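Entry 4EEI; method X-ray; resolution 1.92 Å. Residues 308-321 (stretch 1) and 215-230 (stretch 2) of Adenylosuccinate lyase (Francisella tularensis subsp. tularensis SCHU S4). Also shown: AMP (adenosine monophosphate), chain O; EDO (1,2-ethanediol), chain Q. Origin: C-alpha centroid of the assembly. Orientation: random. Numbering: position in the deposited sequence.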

# COMPACT_ATOMS: atom_id res chain seq x y z
N ALA B 308 -3.63 11.39 11.72
CA ALA B 308 -3.64 10.92 10.33
C ALA B 308 -4.78 11.55 9.53
O ALA B 308 -4.56 12.05 8.43
CB ALA B 308 -3.73 9.41 10.28
N GLU B 309 -5.98 11.52 10.10
CA GLU B 309 -7.14 12.10 9.42
C GLU B 309 -6.99 13.60 9.16
O GLU B 309 -7.47 14.10 8.14
CB GLU B 309 -8.43 11.78 10.20
CG GLU B 309 -8.83 10.31 10.06
CD GLU B 309 -9.89 9.84 11.05
OE1 GLU B 309 -10.22 10.57 12.01
OE2 GLU B 309 -10.40 8.71 10.87
N ARG B 310 -6.33 14.31 10.07
CA ARG B 310 -6.13 15.75 9.87
C ARG B 310 -5.30 16.06 8.64
O ARG B 310 -5.45 17.12 8.04
CB ARG B 310 -5.43 16.37 11.09
CG ARG B 310 -6.24 16.38 12.39
CD ARG B 310 -5.43 17.09 13.48
NE ARG B 310 -5.94 16.85 14.82
CZ ARG B 310 -6.82 17.63 15.45
NH1 ARG B 310 -7.30 18.72 14.85
NH2 ARG B 310 -7.21 17.32 16.68
N PHE B 311 -4.41 15.15 8.26
CA PHE B 311 -3.62 15.31 7.04
C PHE B 311 -4.37 14.81 5.81
O PHE B 311 -4.57 15.54 4.85
CB PHE B 311 -2.32 14.50 7.12
CG PHE B 311 -1.23 15.17 7.91
CD1 PHE B 311 -0.41 16.12 7.31
CD2 PHE B 311 -0.99 14.82 9.22
CE1 PHE B 311 0.61 16.72 8.04
CE2 PHE B 311 0.04 15.40 9.95
CZ PHE B 311 0.83 16.35 9.36
N TYR B 312 -4.78 13.54 5.83
CA TYR B 312 -5.20 12.91 4.58
C TYR B 312 -6.63 13.20 4.14
O TYR B 312 -6.92 13.17 2.95
CB TYR B 312 -4.90 11.40 4.58
CG TYR B 312 -6.05 10.52 5.01
CD1 TYR B 312 -7.00 10.08 4.10
CD2 TYR B 312 -6.17 10.10 6.33
CE1 TYR B 312 -8.05 9.26 4.49
CE2 TYR B 312 -7.22 9.28 6.73
CZ TYR B 312 -8.15 8.87 5.81
OH TYR B 312 -9.20 8.06 6.20
N LEU B 313 -7.54 13.47 5.07
CA LEU B 313 -8.93 13.73 4.66
C LEU B 313 -9.09 15.04 3.87
O LEU B 313 -9.69 15.03 2.80
CB LEU B 313 -9.91 13.68 5.84
CG LEU B 313 -10.24 12.28 6.36
CD1 LEU B 313 -11.22 12.37 7.54
CD2 LEU B 313 -10.82 11.41 5.24
N PRO B 314 -8.55 16.17 4.38
CA PRO B 314 -8.67 17.36 3.53
C PRO B 314 -7.90 17.21 2.22
O PRO B 314 -8.31 17.78 1.19
CB PRO B 314 -8.03 18.46 4.39
CG PRO B 314 -8.23 17.99 5.81
CD PRO B 314 -8.00 16.50 5.71
N ASP B 315 -6.80 16.46 2.23
CA ASP B 315 -6.04 16.27 0.99
C ASP B 315 -6.80 15.37 0.04
O ASP B 315 -6.79 15.59 -1.16
CB ASP B 315 -4.67 15.67 1.25
CG ASP B 315 -3.70 16.66 1.86
OD1 ASP B 315 -4.04 17.86 1.92
OD2 ASP B 315 -2.61 16.24 2.28
N ASN B 316 -7.42 14.33 0.57
CA ASN B 316 -8.16 13.40 -0.27
C ASN B 316 -9.30 14.12 -1.00
O ASN B 316 -9.43 14.03 -2.22
CB ASN B 316 -8.69 12.24 0.56
CG ASN B 316 -9.33 11.16 -0.28
OD1 ASN B 316 -10.52 11.25 -0.61
ND2 ASN B 316 -8.55 10.15 -0.63
N PHE B 317 -10.13 14.84 -0.26
CA PHE B 317 -11.21 15.58 -0.90
C PHE B 317 -10.70 16.70 -1.80
O PHE B 317 -11.22 16.92 -2.90
CB PHE B 317 -12.20 16.10 0.14
CG PHE B 317 -13.04 15.02 0.76
CD1 PHE B 317 -14.06 14.42 0.03
CD2 PHE B 317 -12.81 14.59 2.05
CE1 PHE B 317 -14.84 13.41 0.59
CE2 PHE B 317 -13.58 13.58 2.62
CZ PHE B 317 -14.59 12.99 1.88
N GLY B 318 -9.66 17.40 -1.35
CA GLY B 318 -9.11 18.48 -2.15
C GLY B 318 -8.54 17.97 -3.48
O GLY B 318 -8.78 18.55 -4.53
N ILE B 319 -7.78 16.89 -3.42
CA ILE B 319 -7.21 16.33 -4.63
C ILE B 319 -8.30 15.75 -5.53
O ILE B 319 -8.25 15.90 -6.74
CB ILE B 319 -6.18 15.24 -4.30
CG1 ILE B 319 -4.93 15.87 -3.66
CG2 ILE B 319 -5.80 14.46 -5.54
CD1 ILE B 319 -4.00 14.82 -3.02
N MET B 320 -9.28 15.08 -4.93
CA MET B 320 -10.34 14.45 -5.73
C MET B 320 -11.11 15.49 -6.52
O MET B 320 -11.34 15.33 -7.73
CB MET B 320 -11.29 13.64 -4.84
CG MET B 320 -12.46 13.01 -5.61
SD MET B 320 -11.89 11.77 -6.80
CE MET B 320 -11.47 10.42 -5.70
N VAL B 321 -11.53 16.56 -5.86
CA VAL B 321 -12.26 17.61 -6.55
C VAL B 321 -11.39 18.29 -7.61
O VAL B 321 -11.82 18.49 -8.75
CB VAL B 321 -12.83 18.64 -5.56
CG1 VAL B 321 -13.41 19.84 -6.31
CG2 VAL B 321 -13.91 17.99 -4.69
P AMP O . -3.97 15.04 17.85
O1P AMP O . -2.96 16.08 17.45
O2P AMP O . -3.38 13.70 18.21
O3P AMP O . -5.17 14.96 16.94
O5' AMP O . -4.57 15.59 19.24
C5' AMP O . -5.73 15.00 19.82
C4' AMP O . -6.36 15.97 20.81
O4' AMP O . -7.52 15.38 21.40
C3' AMP O . -5.40 16.30 21.94
O3' AMP O . -5.39 17.71 22.14
C2' AMP O . -5.97 15.62 23.16
O2' AMP O . -5.79 16.42 24.33
C1' AMP O . -7.45 15.48 22.83
N9 AMP O . -8.03 14.28 23.47
C8 AMP O . -7.47 13.56 24.46
N7 AMP O . -8.26 12.53 24.83
C5 AMP O . -9.37 12.59 24.07
C6 AMP O . -10.62 11.80 23.94
N6 AMP O . -10.84 10.72 24.72
N1 AMP O . -11.52 12.20 23.02
C2 AMP O . -11.30 13.27 22.23
N3 AMP O . -10.20 14.03 22.29
C4 AMP O . -9.21 13.74 23.18
C1 EDO Q . -11.04 13.97 13.56
O1 EDO Q . -10.59 12.62 13.45
C2 EDO Q . -10.14 14.87 12.72
O2 EDO Q . -8.79 14.45 12.92
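Stretch 2 215-230: PRDRIAKLISIHGLIA

Stretch 2 enters through a short loop at Pro 215 and is helical from Asp 217 to Ala 230, running in the same general direction as the helix of stretch 1. The axes cross at 36° and approach to 11.6 Å, a spacing that leaves room for full side chains between the backbones. Stretch 1 is helical throughout but kinked at Pro 314, whose nitrogen has no hydrogen to give to the turn before.

Two polar pairs mark two levels of the contact. At the first, Arg 216 meets Glu 309 in a two-pronged salt bridge: NE of Arg 216 donates to OE2 of Glu 309 at 2.9 Å, and NH2 of Arg 216 to OE1 of Glu 309 at 3.1 Å, both nearly straight. OE1 of Glu 309 also accepts from O1 of the ethanediol at 2.5 Å. Next to Glu 309, Arg 310 does not reach stretch 2; its NE donates to O3P of AMP at 2.9 Å.

Farther along, ND1 of His 226 donates to OD1 of Asn 316 at 2.6 Å, which fixes the proton on ND1. The amide's other end is served by a water, which accepts from ND2 of Asn 316 at 3.0 Å and donates to O of Ile 223 at 3.2 Å.

Apolar groups fill the space between. CD1 of Ile 223 lies 3.8 Å from CE1 of Tyr 312, at the ring edge, and 4.0 Å from CD2 of Leu 313. OH of Tyr 312 lies 3.2 Å from CG2 of Ile 219. Around His 226 the packing is tight: CE of Met 320 sits over one face of its ring, 3.6 Å from CG of His 226, while its edge points toward the face of Phe 317. SD of Met 320 rests 3.7 Å from CG2 of Ile 229. The histidine thus combines one directed hydrogen bond with apolar packing.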

# COMPACT_ATOMS: atom_id res chain seq x y z
N PRO B 215 -17.20 4.00 14.30
CA PRO B 215 -16.17 3.08 13.77
C PRO B 215 -15.59 3.57 12.44
O PRO B 215 -16.31 4.13 11.60
CB PRO B 215 -16.93 1.75 13.60
CG PRO B 215 -18.39 2.14 13.55
CD PRO B 215 -18.52 3.35 14.44
N ARG B 216 -14.29 3.35 12.25
CA ARG B 216 -13.59 3.98 11.14
C ARG B 216 -13.76 3.28 9.80
O ARG B 216 -13.23 3.76 8.79
CB ARG B 216 -12.10 4.16 11.47
CG ARG B 216 -11.70 5.63 11.68
CD ARG B 216 -12.56 6.30 12.75
NE ARG B 216 -12.37 7.76 12.78
CZ ARG B 216 -13.09 8.59 13.52
NH1 ARG B 216 -14.07 8.11 14.29
NH2 ARG B 216 -12.85 9.89 13.50
N ASP B 217 -14.50 2.17 9.77
CA ASP B 217 -14.70 1.46 8.51
C ASP B 217 -15.65 2.19 7.55
O ASP B 217 -15.68 1.89 6.35
CB ASP B 217 -15.18 0.01 8.74
CG ASP B 217 -16.59 -0.06 9.33
OD1 ASP B 217 -17.56 -0.33 8.58
OD2 ASP B 217 -16.72 0.16 10.55
N ARG B 218 -16.43 3.13 8.08
CA ARG B 218 -17.29 3.93 7.22
C ARG B 218 -16.41 4.86 6.40
O ARG B 218 -16.54 4.94 5.18
CB ARG B 218 -18.31 4.72 8.04
CG ARG B 218 -19.20 3.84 8.92
CD ARG B 218 -20.40 4.60 9.47
NE ARG B 218 -21.34 3.70 10.16
CZ ARG B 218 -22.35 3.07 9.56
NH1 ARG B 218 -22.57 3.25 8.26
NH2 ARG B 218 -23.16 2.29 10.26
N ILE B 219 -15.51 5.56 7.08
CA ILE B 219 -14.55 6.39 6.38
C ILE B 219 -13.71 5.55 5.42
O ILE B 219 -13.47 5.96 4.28
CB ILE B 219 -13.62 7.15 7.35
CG1 ILE B 219 -14.39 8.31 7.99
CG2 ILE B 219 -12.40 7.71 6.60
CD1 ILE B 219 -13.67 8.97 9.17
N ALA B 220 -13.28 4.38 5.87
CA ALA B 220 -12.43 3.54 5.03
C ALA B 220 -13.17 3.09 3.78
O ALA B 220 -12.58 2.94 2.71
CB ALA B 220 -11.91 2.34 5.81
N LYS B 221 -14.47 2.85 3.90
CA LYS B 221 -15.25 2.42 2.75
C LYS B 221 -15.27 3.52 1.69
O LYS B 221 -15.06 3.25 0.51
CB LYS B 221 -16.68 2.05 3.16
CG LYS B 221 -17.59 1.80 1.95
CD LYS B 221 -18.92 1.16 2.35
CE LYS B 221 -19.81 0.93 1.12
NZ LYS B 221 -21.09 0.27 1.52
N LEU B 222 -15.52 4.76 2.12
CA LEU B 222 -15.55 5.90 1.21
C LEU B 222 -14.20 6.11 0.55
O LEU B 222 -14.12 6.32 -0.67
CB LEU B 222 -15.98 7.17 1.95
CG LEU B 222 -15.94 8.47 1.13
CD1 LEU B 222 -16.83 8.37 -0.11
CD2 LEU B 222 -16.36 9.67 1.97
N ILE B 223 -13.14 6.08 1.35
CA ILE B 223 -11.78 6.24 0.83
C ILE B 223 -11.44 5.12 -0.17
O ILE B 223 -10.72 5.36 -1.15
CB ILE B 223 -10.76 6.33 1.98
CG1 ILE B 223 -11.11 7.51 2.88
CG2 ILE B 223 -9.33 6.45 1.46
CD1 ILE B 223 -11.04 8.86 2.19
N SER B 224 -11.94 3.91 0.08
CA SER B 224 -11.77 2.81 -0.87
C SER B 224 -12.46 3.08 -2.20
O SER B 224 -11.93 2.74 -3.27
CB SER B 224 -12.29 1.50 -0.28
OG SER B 224 -11.49 1.13 0.83
N ILE B 225 -13.65 3.67 -2.15
CA ILE B 225 -14.30 4.09 -3.39
C ILE B 225 -13.45 5.14 -4.11
O ILE B 225 -13.31 5.12 -5.34
CB ILE B 225 -15.71 4.65 -3.14
CG1 ILE B 225 -16.62 3.57 -2.53
CG2 ILE B 225 -16.33 5.17 -4.44
CD1 ILE B 225 -17.94 4.13 -2.00
N HIS B 226 -12.90 6.08 -3.35
CA HIS B 226 -12.07 7.12 -3.95
C HIS B 226 -10.81 6.49 -4.59
O HIS B 226 -10.32 6.98 -5.61
CB HIS B 226 -11.69 8.17 -2.90
CG HIS B 226 -12.79 9.14 -2.62
ND1 HIS B 226 -12.60 10.28 -1.87
CD2 HIS B 226 -14.09 9.15 -2.99
CE1 HIS B 226 -13.73 10.96 -1.80
NE2 HIS B 226 -14.66 10.30 -2.48
N GLY B 227 -10.32 5.41 -3.99
CA GLY B 227 -9.19 4.68 -4.55
C GLY B 227 -9.51 4.06 -5.90
O GLY B 227 -8.66 4.03 -6.81
N LEU B 228 -10.73 3.55 -6.04
CA LEU B 228 -11.18 2.96 -7.30
C LEU B 228 -11.35 4.05 -8.36
O LEU B 228 -11.05 3.83 -9.54
CB LEU B 228 -12.50 2.22 -7.10
CG LEU B 228 -12.46 0.96 -6.24
CD1 LEU B 228 -13.88 0.53 -5.89
CD2 LEU B 228 -11.78 -0.18 -6.99
N ILE B 229 -11.85 5.21 -7.93
CA ILE B 229 -11.94 6.36 -8.83
C ILE B 229 -10.54 6.74 -9.32
O ILE B 229 -10.34 7.07 -10.49
CB ILE B 229 -12.61 7.56 -8.15
CG1 ILE B 229 -14.08 7.25 -7.88
CG2 ILE B 229 -12.49 8.84 -9.02
CD1 ILE B 229 -14.80 8.29 -7.02
N ALA B 230 -9.56 6.67 -8.42
CA ALA B 230 -8.19 7.02 -8.77
C ALA B 230 -7.65 6.11 -9.88
O ALA B 230 -6.95 6.57 -10.77
CB ALA B 230 -7.28 6.96 -7.53
O HOH W 1 -8.50 7.50 -2.04